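Local coordinates for protein Lic12234 (Leptospira interrogans, PDB 4TZH) that is of unknown function but forms a leucine-rich repeat solenoid and may act as a virulence factor of a human pathogen, at residues K8-A13 against K35-L40; S100-E105 against K127-L132. All coordinates share one frame; numbering follows the deposited sequence. Where two conformers were deposited one is given.

Both contacts lie beside the parallel sheet of the leucine-rich repeat solenoid. Contact 1 is at its N-terminal end, where helix 10-13 meets segment 35-40. Contact 2 is further along and joins the connections that follow strands 91-93 and 114-116. Their centres are 29 Å apart, their nearest atoms about 17 Å, and they do not touch. Segments 35-40 and 127-132 have nearly the same sequence, four 23-residue steps apart. The same apolar pair recurs: Leu10 faces Ile37 in contact 1, and Leu102 faces Ile129 in contact 2. Neither contact holds a zinc ion: one lies about 7 Å from the Ala13 side chain, another about 11 Å from that of Glu104.

Contact 1 (K8-A13 against K35-L40); sequences KNLSDA and KEIEQL
Leu40 CD2 lies over a face of the Ala13 peptide carbonyl, almost directly above Ala13 O at 3.9 Å. The same methyl touches Ala13 CB at 4.1 Å. The other flat group is the Asn9 amide, which works within its own segment. Its OD1 takes two bonds in the carbonyl plane. One is the N-cap bond from Asp12 N, 2.8 Å to Asn9 OD1 and nearly straight at 167°. The second comes from Ser11 OG, 2.6 Å from Asn9 OD1 and on a lone pair. These bonds fix the start of helix 10-13.

Leu10, the first residue of that helix, carries the rest of the contact. With chi1 at -178° the Leu10 branch point swings away from its own N, and chi2 of 59° then turns CD1 to Leu40 CD1, 3.9 Å away. The same Leu10 CD1 approaches Ile37 CD1 more loosely, at 4.4 Å. Leu23 of strand 22-24 touches Leu10, Ile37 and Leu40, so the cluster backs onto the first strand of the leucine-rich repeat sheet. Pro34 also touches Leu10. No hydrogen bond joins the segments. Across them the contact is apolar and would give little directional preference; the Asn9 bonds cap the first turn of the helix instead.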
loop_
_atom_site.group_PDB
_atom_site.type_symbol
_atom_site.label_atom_id
_atom_site.label_comp_id
_atom_site.label_asym_id
_atom_site.label_seq_id
_atom_site.Cartn_x
_atom_site.Cartn_y
_atom_site.Cartn_z
ATOM N N LYS A 8 3.308 12.760 17.255
ATOM C CA LYS A 8 3.059 11.395 17.721
ATOM C C LYS A 8 1.758 11.280 18.485
ATOM O O LYS A 8 1.452 10.202 19.010
ATOM C CB LYS A 8 4.238 10.934 18.599
ATOM C CG LYS A 8 5.543 10.770 17.820
ATOM C CD LYS A 8 6.669 10.363 18.752
ATOM C CE LYS A 8 7.575 9.315 18.171
ATOM N NZ LYS A 8 8.236 8.518 19.241
ATOM N N ASN A 9 0.999 12.398 18.568
ATOM C CA ASN A 9 -0.245 12.400 19.317
ATOM C C ASN A 9 -1.335 13.083 18.520
ATOM O O ASN A 9 -1.170 14.247 18.150
ATOM C CB ASN A 9 -0.029 13.050 20.653
ATOM C CG ASN A 9 -1.284 13.087 21.486
ATOM O OD1 ASN A 9 -2.124 13.969 21.354
ATOM N ND2 ASN A 9 -1.419 12.139 22.376
ATOM N N LEU A 10 -2.440 12.374 18.263
ATOM C CA LEU A 10 -3.495 12.949 17.442
ATOM C C LEU A 10 -4.162 14.134 18.118
ATOM O O LEU A 10 -4.410 15.131 17.439
ATOM C CB LEU A 10 -4.527 11.881 17.033
ATOM C CG LEU A 10 -5.691 12.349 16.116
ATOM C CD1 LEU A 10 -5.220 12.937 14.774
ATOM C CD2 LEU A 10 -6.696 11.201 15.830
ATOM N N SER A 11 -4.456 14.044 19.443
ATOM C CA SER A 11 -5.124 15.177 20.074
ATOM C C SER A 11 -4.309 16.461 19.993
ATOM O O SER A 11 -4.877 17.522 19.680
ATOM C CB SER A 11 -5.538 14.840 21.504
ATOM O OG SER A 11 -4.488 14.322 22.303
ATOM N N ASP A 12 -2.990 16.375 20.239
ATOM C CA ASP A 12 -2.108 17.536 20.113
ATOM C C ASP A 12 -2.081 18.011 18.656
ATOM O O ASP A 12 -2.185 19.210 18.433
ATOM C CB ASP A 12 -0.671 17.219 20.558
ATOM C CG ASP A 12 -0.454 17.071 22.046
ATOM O OD1 ASP A 12 -1.300 17.572 22.825
ATOM O OD2 ASP A 12 0.594 16.509 22.436
ATOM N N ALA A 13 -2.026 17.080 17.668
ATOM C CA ALA A 13 -2.012 17.457 16.239
ATOM C C ALA A 13 -3.251 18.237 15.884
ATOM O O ALA A 13 -3.147 19.177 15.107
ATOM C CB ALA A 13 -1.918 16.214 15.345
ATOM N N LYS A 35 -12.082 9.450 12.888
ATOM C CA LYS A 35 -12.510 10.228 11.726
ATOM C C LYS A 35 -11.884 11.606 11.689
ATOM O O LYS A 35 -11.741 12.165 10.606
ATOM C CB LYS A 35 -14.065 10.343 11.693
ATOM C CG LYS A 35 -14.760 8.986 11.523
ATOM C CD LYS A 35 -16.279 9.120 11.506
ATOM C CE LYS A 35 -16.979 7.800 11.279
ATOM N NZ LYS A 35 -18.459 7.965 11.315
ATOM N N GLU A 36 -11.476 12.133 12.855
ATOM C CA GLU A 36 -10.905 13.470 12.988
ATOM C C GLU A 36 -9.578 13.585 12.242
ATOM O O GLU A 36 -9.125 14.710 12.028
ATOM C CB GLU A 36 -10.765 13.881 14.461
ATOM C CG GLU A 36 -12.098 14.143 15.147
ATOM C CD GLU A 36 -12.926 12.920 15.503
ATOM O OE1 GLU A 36 -12.346 11.815 15.642
ATOM O OE2 GLU A 36 -14.162 13.067 15.638
ATOM N N ILE A 37 -8.992 12.442 11.777
ATOM C CA ILE A 37 -7.796 12.488 10.936
ATOM C C ILE A 37 -8.055 13.408 9.719
ATOM O O ILE A 37 -7.112 14.032 9.231
ATOM C CB ILE A 37 -7.423 11.035 10.465
ATOM C CG1 ILE A 37 -6.027 10.980 9.800
ATOM C CG2 ILE A 37 -8.481 10.414 9.491
ATOM C CD1 ILE A 37 -4.901 11.030 10.806
ATOM N N GLU A 38 -9.324 13.518 9.234
ATOM C CA GLU A 38 -9.576 14.375 8.069
ATOM C C GLU A 38 -9.210 15.842 8.294
ATOM O O GLU A 38 -9.103 16.584 7.314
ATOM C CB GLU A 38 -11.035 14.281 7.626
ATOM C CG GLU A 38 -12.005 14.820 8.644
ATOM C CD GLU A 38 -13.443 14.766 8.170
ATOM O OE1 GLU A 38 -13.672 14.765 6.939
ATOM O OE2 GLU A 38 -14.341 14.696 9.037
ATOM N N GLN A 39 -9.057 16.265 9.561
ATOM C CA GLN A 39 -8.687 17.664 9.811
ATOM C C GLN A 39 -7.227 17.982 9.430
ATOM O O GLN A 39 -6.879 19.161 9.276
ATOM C CB GLN A 39 -8.914 18.031 11.272
ATOM C CG GLN A 39 -10.388 18.060 11.646
ATOM C CD GLN A 39 -10.547 18.393 13.108
ATOM O OE1 GLN A 39 -9.948 19.333 13.627
ATOM N NE2 GLN A 39 -11.362 17.632 13.797
ATOM N N LEU A 40 -6.379 16.947 9.283
ATOM C CA LEU A 40 -4.953 17.140 9.018
ATOM C C LEU A 40 -4.741 17.252 7.534
ATOM O O LEU A 40 -4.123 16.399 6.905
ATOM C CB LEU A 40 -4.140 16.000 9.652
ATOM C CG LEU A 40 -4.411 15.767 11.150
ATOM C CD1 LEU A 40 -3.470 14.681 11.701
ATOM C CD2 LEU A 40 -4.160 17.048 11.965
#

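Contact 2 (S100-E105 against K127-L132); sequences SNLPEE and KEIGQL
Glu128 packs closely over the backbone and CB of Glu104, and this is the tight part of the contact. Glu128 CB sits 3.5 Å from Glu104 O. The Glu128 chain then bends at chi2 (82°) and turns the face of its carboxylate onto Glu104 CB, with CD 3.6 Å from that carbon. Glu128 OE1 is 3.7 Å from the same Glu104 CB. The carboxylate thus rests against aliphatic carbon, with no hydrogen bond across the segments.

The two segments belong to successive turns of the leucine-rich repeat solenoid. Each lies on the connection from one parallel strand to the next, and the short 3-10 segments there lie next to each other. Deeper in, Leu102 CD1 and Ile129 CD1 come no nearer than 4.4 Å, a loose but buried apolar pair. Pro126 touches Leu102 and Leu152 touches Ile129.

The outer side is charged and Glu104 is exposed to solvent. Glu104 OE1 and Glu128 OE2 are 4.2 Å apart, a like-charge proximity that may slightly raise the pKa of one of them, though solvent would screen it. Lys81 makes a salt bridge with Glu105 OE2 and only a long, weak ion pair with Glu104 OE2.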
loop_
_atom_site.group_PDB
_atom_site.type_symbol
_atom_site.label_atom_id
_atom_site.label_comp_id
_atom_site.label_asym_id
_atom_site.label_seq_id
_atom_site.Cartn_x
_atom_site.Cartn_y
_atom_site.Cartn_z
ATOM N N SER A 100 -6.891 -10.844 1.741
ATOM C CA SER A 100 -7.041 -12.012 0.883
ATOM C C SER A 100 -7.320 -11.547 -0.544
ATOM O O SER A 100 -7.118 -12.313 -1.494
ATOM C CB SER A 100 -8.111 -12.973 1.393
ATOM O OG SER A 100 -9.367 -12.339 1.562
ATOM N N ASN A 101 -7.735 -10.272 -0.698
ATOM C CA ASN A 101 -7.991 -9.639 -1.995
ATOM C C ASN A 101 -7.625 -8.159 -1.933
ATOM O O ASN A 101 -7.742 -7.565 -0.859
ATOM C CB ASN A 101 -9.468 -9.754 -2.371
ATOM C CG ASN A 101 -9.911 -11.152 -2.719
ATOM O OD1 ASN A 101 -9.784 -11.607 -3.858
ATOM N ND2 ASN A 101 -10.439 -11.861 -1.743
ATOM N N LEU A 102 -7.232 -7.569 -3.064
ATOM C CA LEU A 102 -6.983 -6.124 -3.141
ATOM C C LEU A 102 -8.141 -5.548 -3.933
ATOM O O LEU A 102 -8.524 -6.137 -4.955
ATOM C CB LEU A 102 -5.706 -5.780 -3.921
ATOM C CG LEU A 102 -4.370 -5.974 -3.307
ATOM C CD1 LEU A 102 -3.308 -5.505 -4.295
ATOM C CD2 LEU A 102 -4.226 -5.152 -2.002
ATOM N N PRO A 103 -8.697 -4.389 -3.531
ATOM C CA PRO A 103 -9.804 -3.808 -4.307
ATOM C C PRO A 103 -9.315 -3.154 -5.590
ATOM O O PRO A 103 -8.130 -2.813 -5.687
ATOM C CB PRO A 103 -10.395 -2.772 -3.349
ATOM C CG PRO A 103 -9.236 -2.349 -2.509
ATOM C CD PRO A 103 -8.359 -3.568 -2.351
ATOM N N GLU A 104 -10.217 -2.965 -6.560
ATOM C CA GLU A 104 -9.912 -2.315 -7.835
ATOM C C GLU A 104 -9.288 -0.927 -7.624
ATOM O O GLU A 104 -8.464 -0.513 -8.434
ATOM C CB GLU A 104 -11.173 -2.222 -8.726
ATOM C CG GLU A 104 -12.409 -1.606 -8.070
ATOM C CD GLU A 104 -13.737 -2.285 -8.358
ATOM O OE1 GLU A 104 -13.913 -2.810 -9.482
ATOM O OE2 GLU A 104 -14.603 -2.296 -7.454
ATOM N N GLU A 105 -9.652 -0.235 -6.510
ATOM C CA GLU A 105 -9.197 1.124 -6.204
ATOM C C GLU A 105 -7.707 1.224 -5.967
ATOM O O GLU A 105 -7.144 2.317 -6.075
ATOM C CB GLU A 105 -9.977 1.735 -5.021
ATOM C CG GLU A 105 -11.407 2.094 -5.397
ATOM C CD GLU A 105 -12.380 0.938 -5.465
ATOM O OE1 GLU A 105 -12.100 -0.113 -4.844
ATOM O OE2 GLU A 105 -13.434 1.095 -6.125
ATOM N N LYS A 127 -7.091 -7.095 -11.905
ATOM C CA LYS A 127 -6.605 -6.644 -13.213
ATOM C C LYS A 127 -6.174 -5.171 -13.187
ATOM O O LYS A 127 -5.243 -4.787 -13.900
ATOM C CB LYS A 127 -7.665 -6.890 -14.309
ATOM C CG LYS A 127 -8.991 -6.172 -14.087
ATOM C CD LYS A 127 -10.072 -6.683 -15.051
ATOM C CE LYS A 127 -11.382 -5.961 -14.806
ATOM N NZ LYS A 127 -12.537 -6.675 -15.420
ATOM N N GLU A 128 -6.814 -4.366 -12.320
ATOM C CA GLU A 128 -6.549 -2.940 -12.180
ATOM C C GLU A 128 -5.152 -2.651 -11.645
ATOM O O GLU A 128 -4.724 -1.499 -11.674
ATOM C CB GLU A 128 -7.633 -2.235 -11.338
ATOM C CG GLU A 128 -9.011 -2.246 -11.992
ATOM C CD GLU A 128 -9.833 -3.509 -11.816
ATOM O OE1 GLU A 128 -9.399 -4.415 -11.068
ATOM O OE2 GLU A 128 -10.941 -3.577 -12.401
ATOM N N ILE A 129 -4.418 -3.682 -11.168
ATOM C CA ILE A 129 -3.031 -3.496 -10.733
ATOM C C ILE A 129 -2.163 -2.943 -11.887
ATOM O O ILE A 129 -1.228 -2.188 -11.642
ATOM C CB ILE A 129 -2.436 -4.806 -10.132
ATOM C CG1 ILE A 129 -1.156 -4.518 -9.306
ATOM C CG2 ILE A 129 -2.132 -5.855 -11.213
ATOM C CD1 ILE A 129 -1.399 -4.066 -7.943
ATOM N N GLY A 130 -2.520 -3.286 -13.130
ATOM C CA GLY A 130 -1.793 -2.836 -14.308
ATOM C C GLY A 130 -1.922 -1.357 -14.585
ATOM O O GLY A 130 -1.242 -0.842 -15.476
ATOM N N GLN A 131 -2.774 -0.649 -13.807
ATOM C CA GLN A 131 -2.951 0.787 -13.962
ATOM C C GLN A 131 -1.884 1.584 -13.206
ATOM O O GLN A 131 -1.818 2.811 -13.360
ATOM C CB GLN A 131 -4.337 1.225 -13.463
ATOM C CG GLN A 131 -5.498 0.672 -14.292
ATOM C CD GLN A 131 -6.847 0.846 -13.641
ATOM O OE1 GLN A 131 -7.023 1.568 -12.645
ATOM N NE2 GLN A 131 -7.848 0.179 -14.200
ATOM N N LEU A 132 -1.066 0.906 -12.371
ATOM C CA LEU A 132 -0.050 1.588 -11.552
ATOM C C LEU A 132 1.185 1.892 -12.367
ATOM O O LEU A 132 2.235 1.285 -12.202
ATOM C CB LEU A 132 0.268 0.758 -10.309
ATOM C CG LEU A 132 -0.937 0.566 -9.387
ATOM C CD1 LEU A 132 -0.572 -0.361 -8.254
ATOM C CD2 LEU A 132 -1.424 1.919 -8.815
#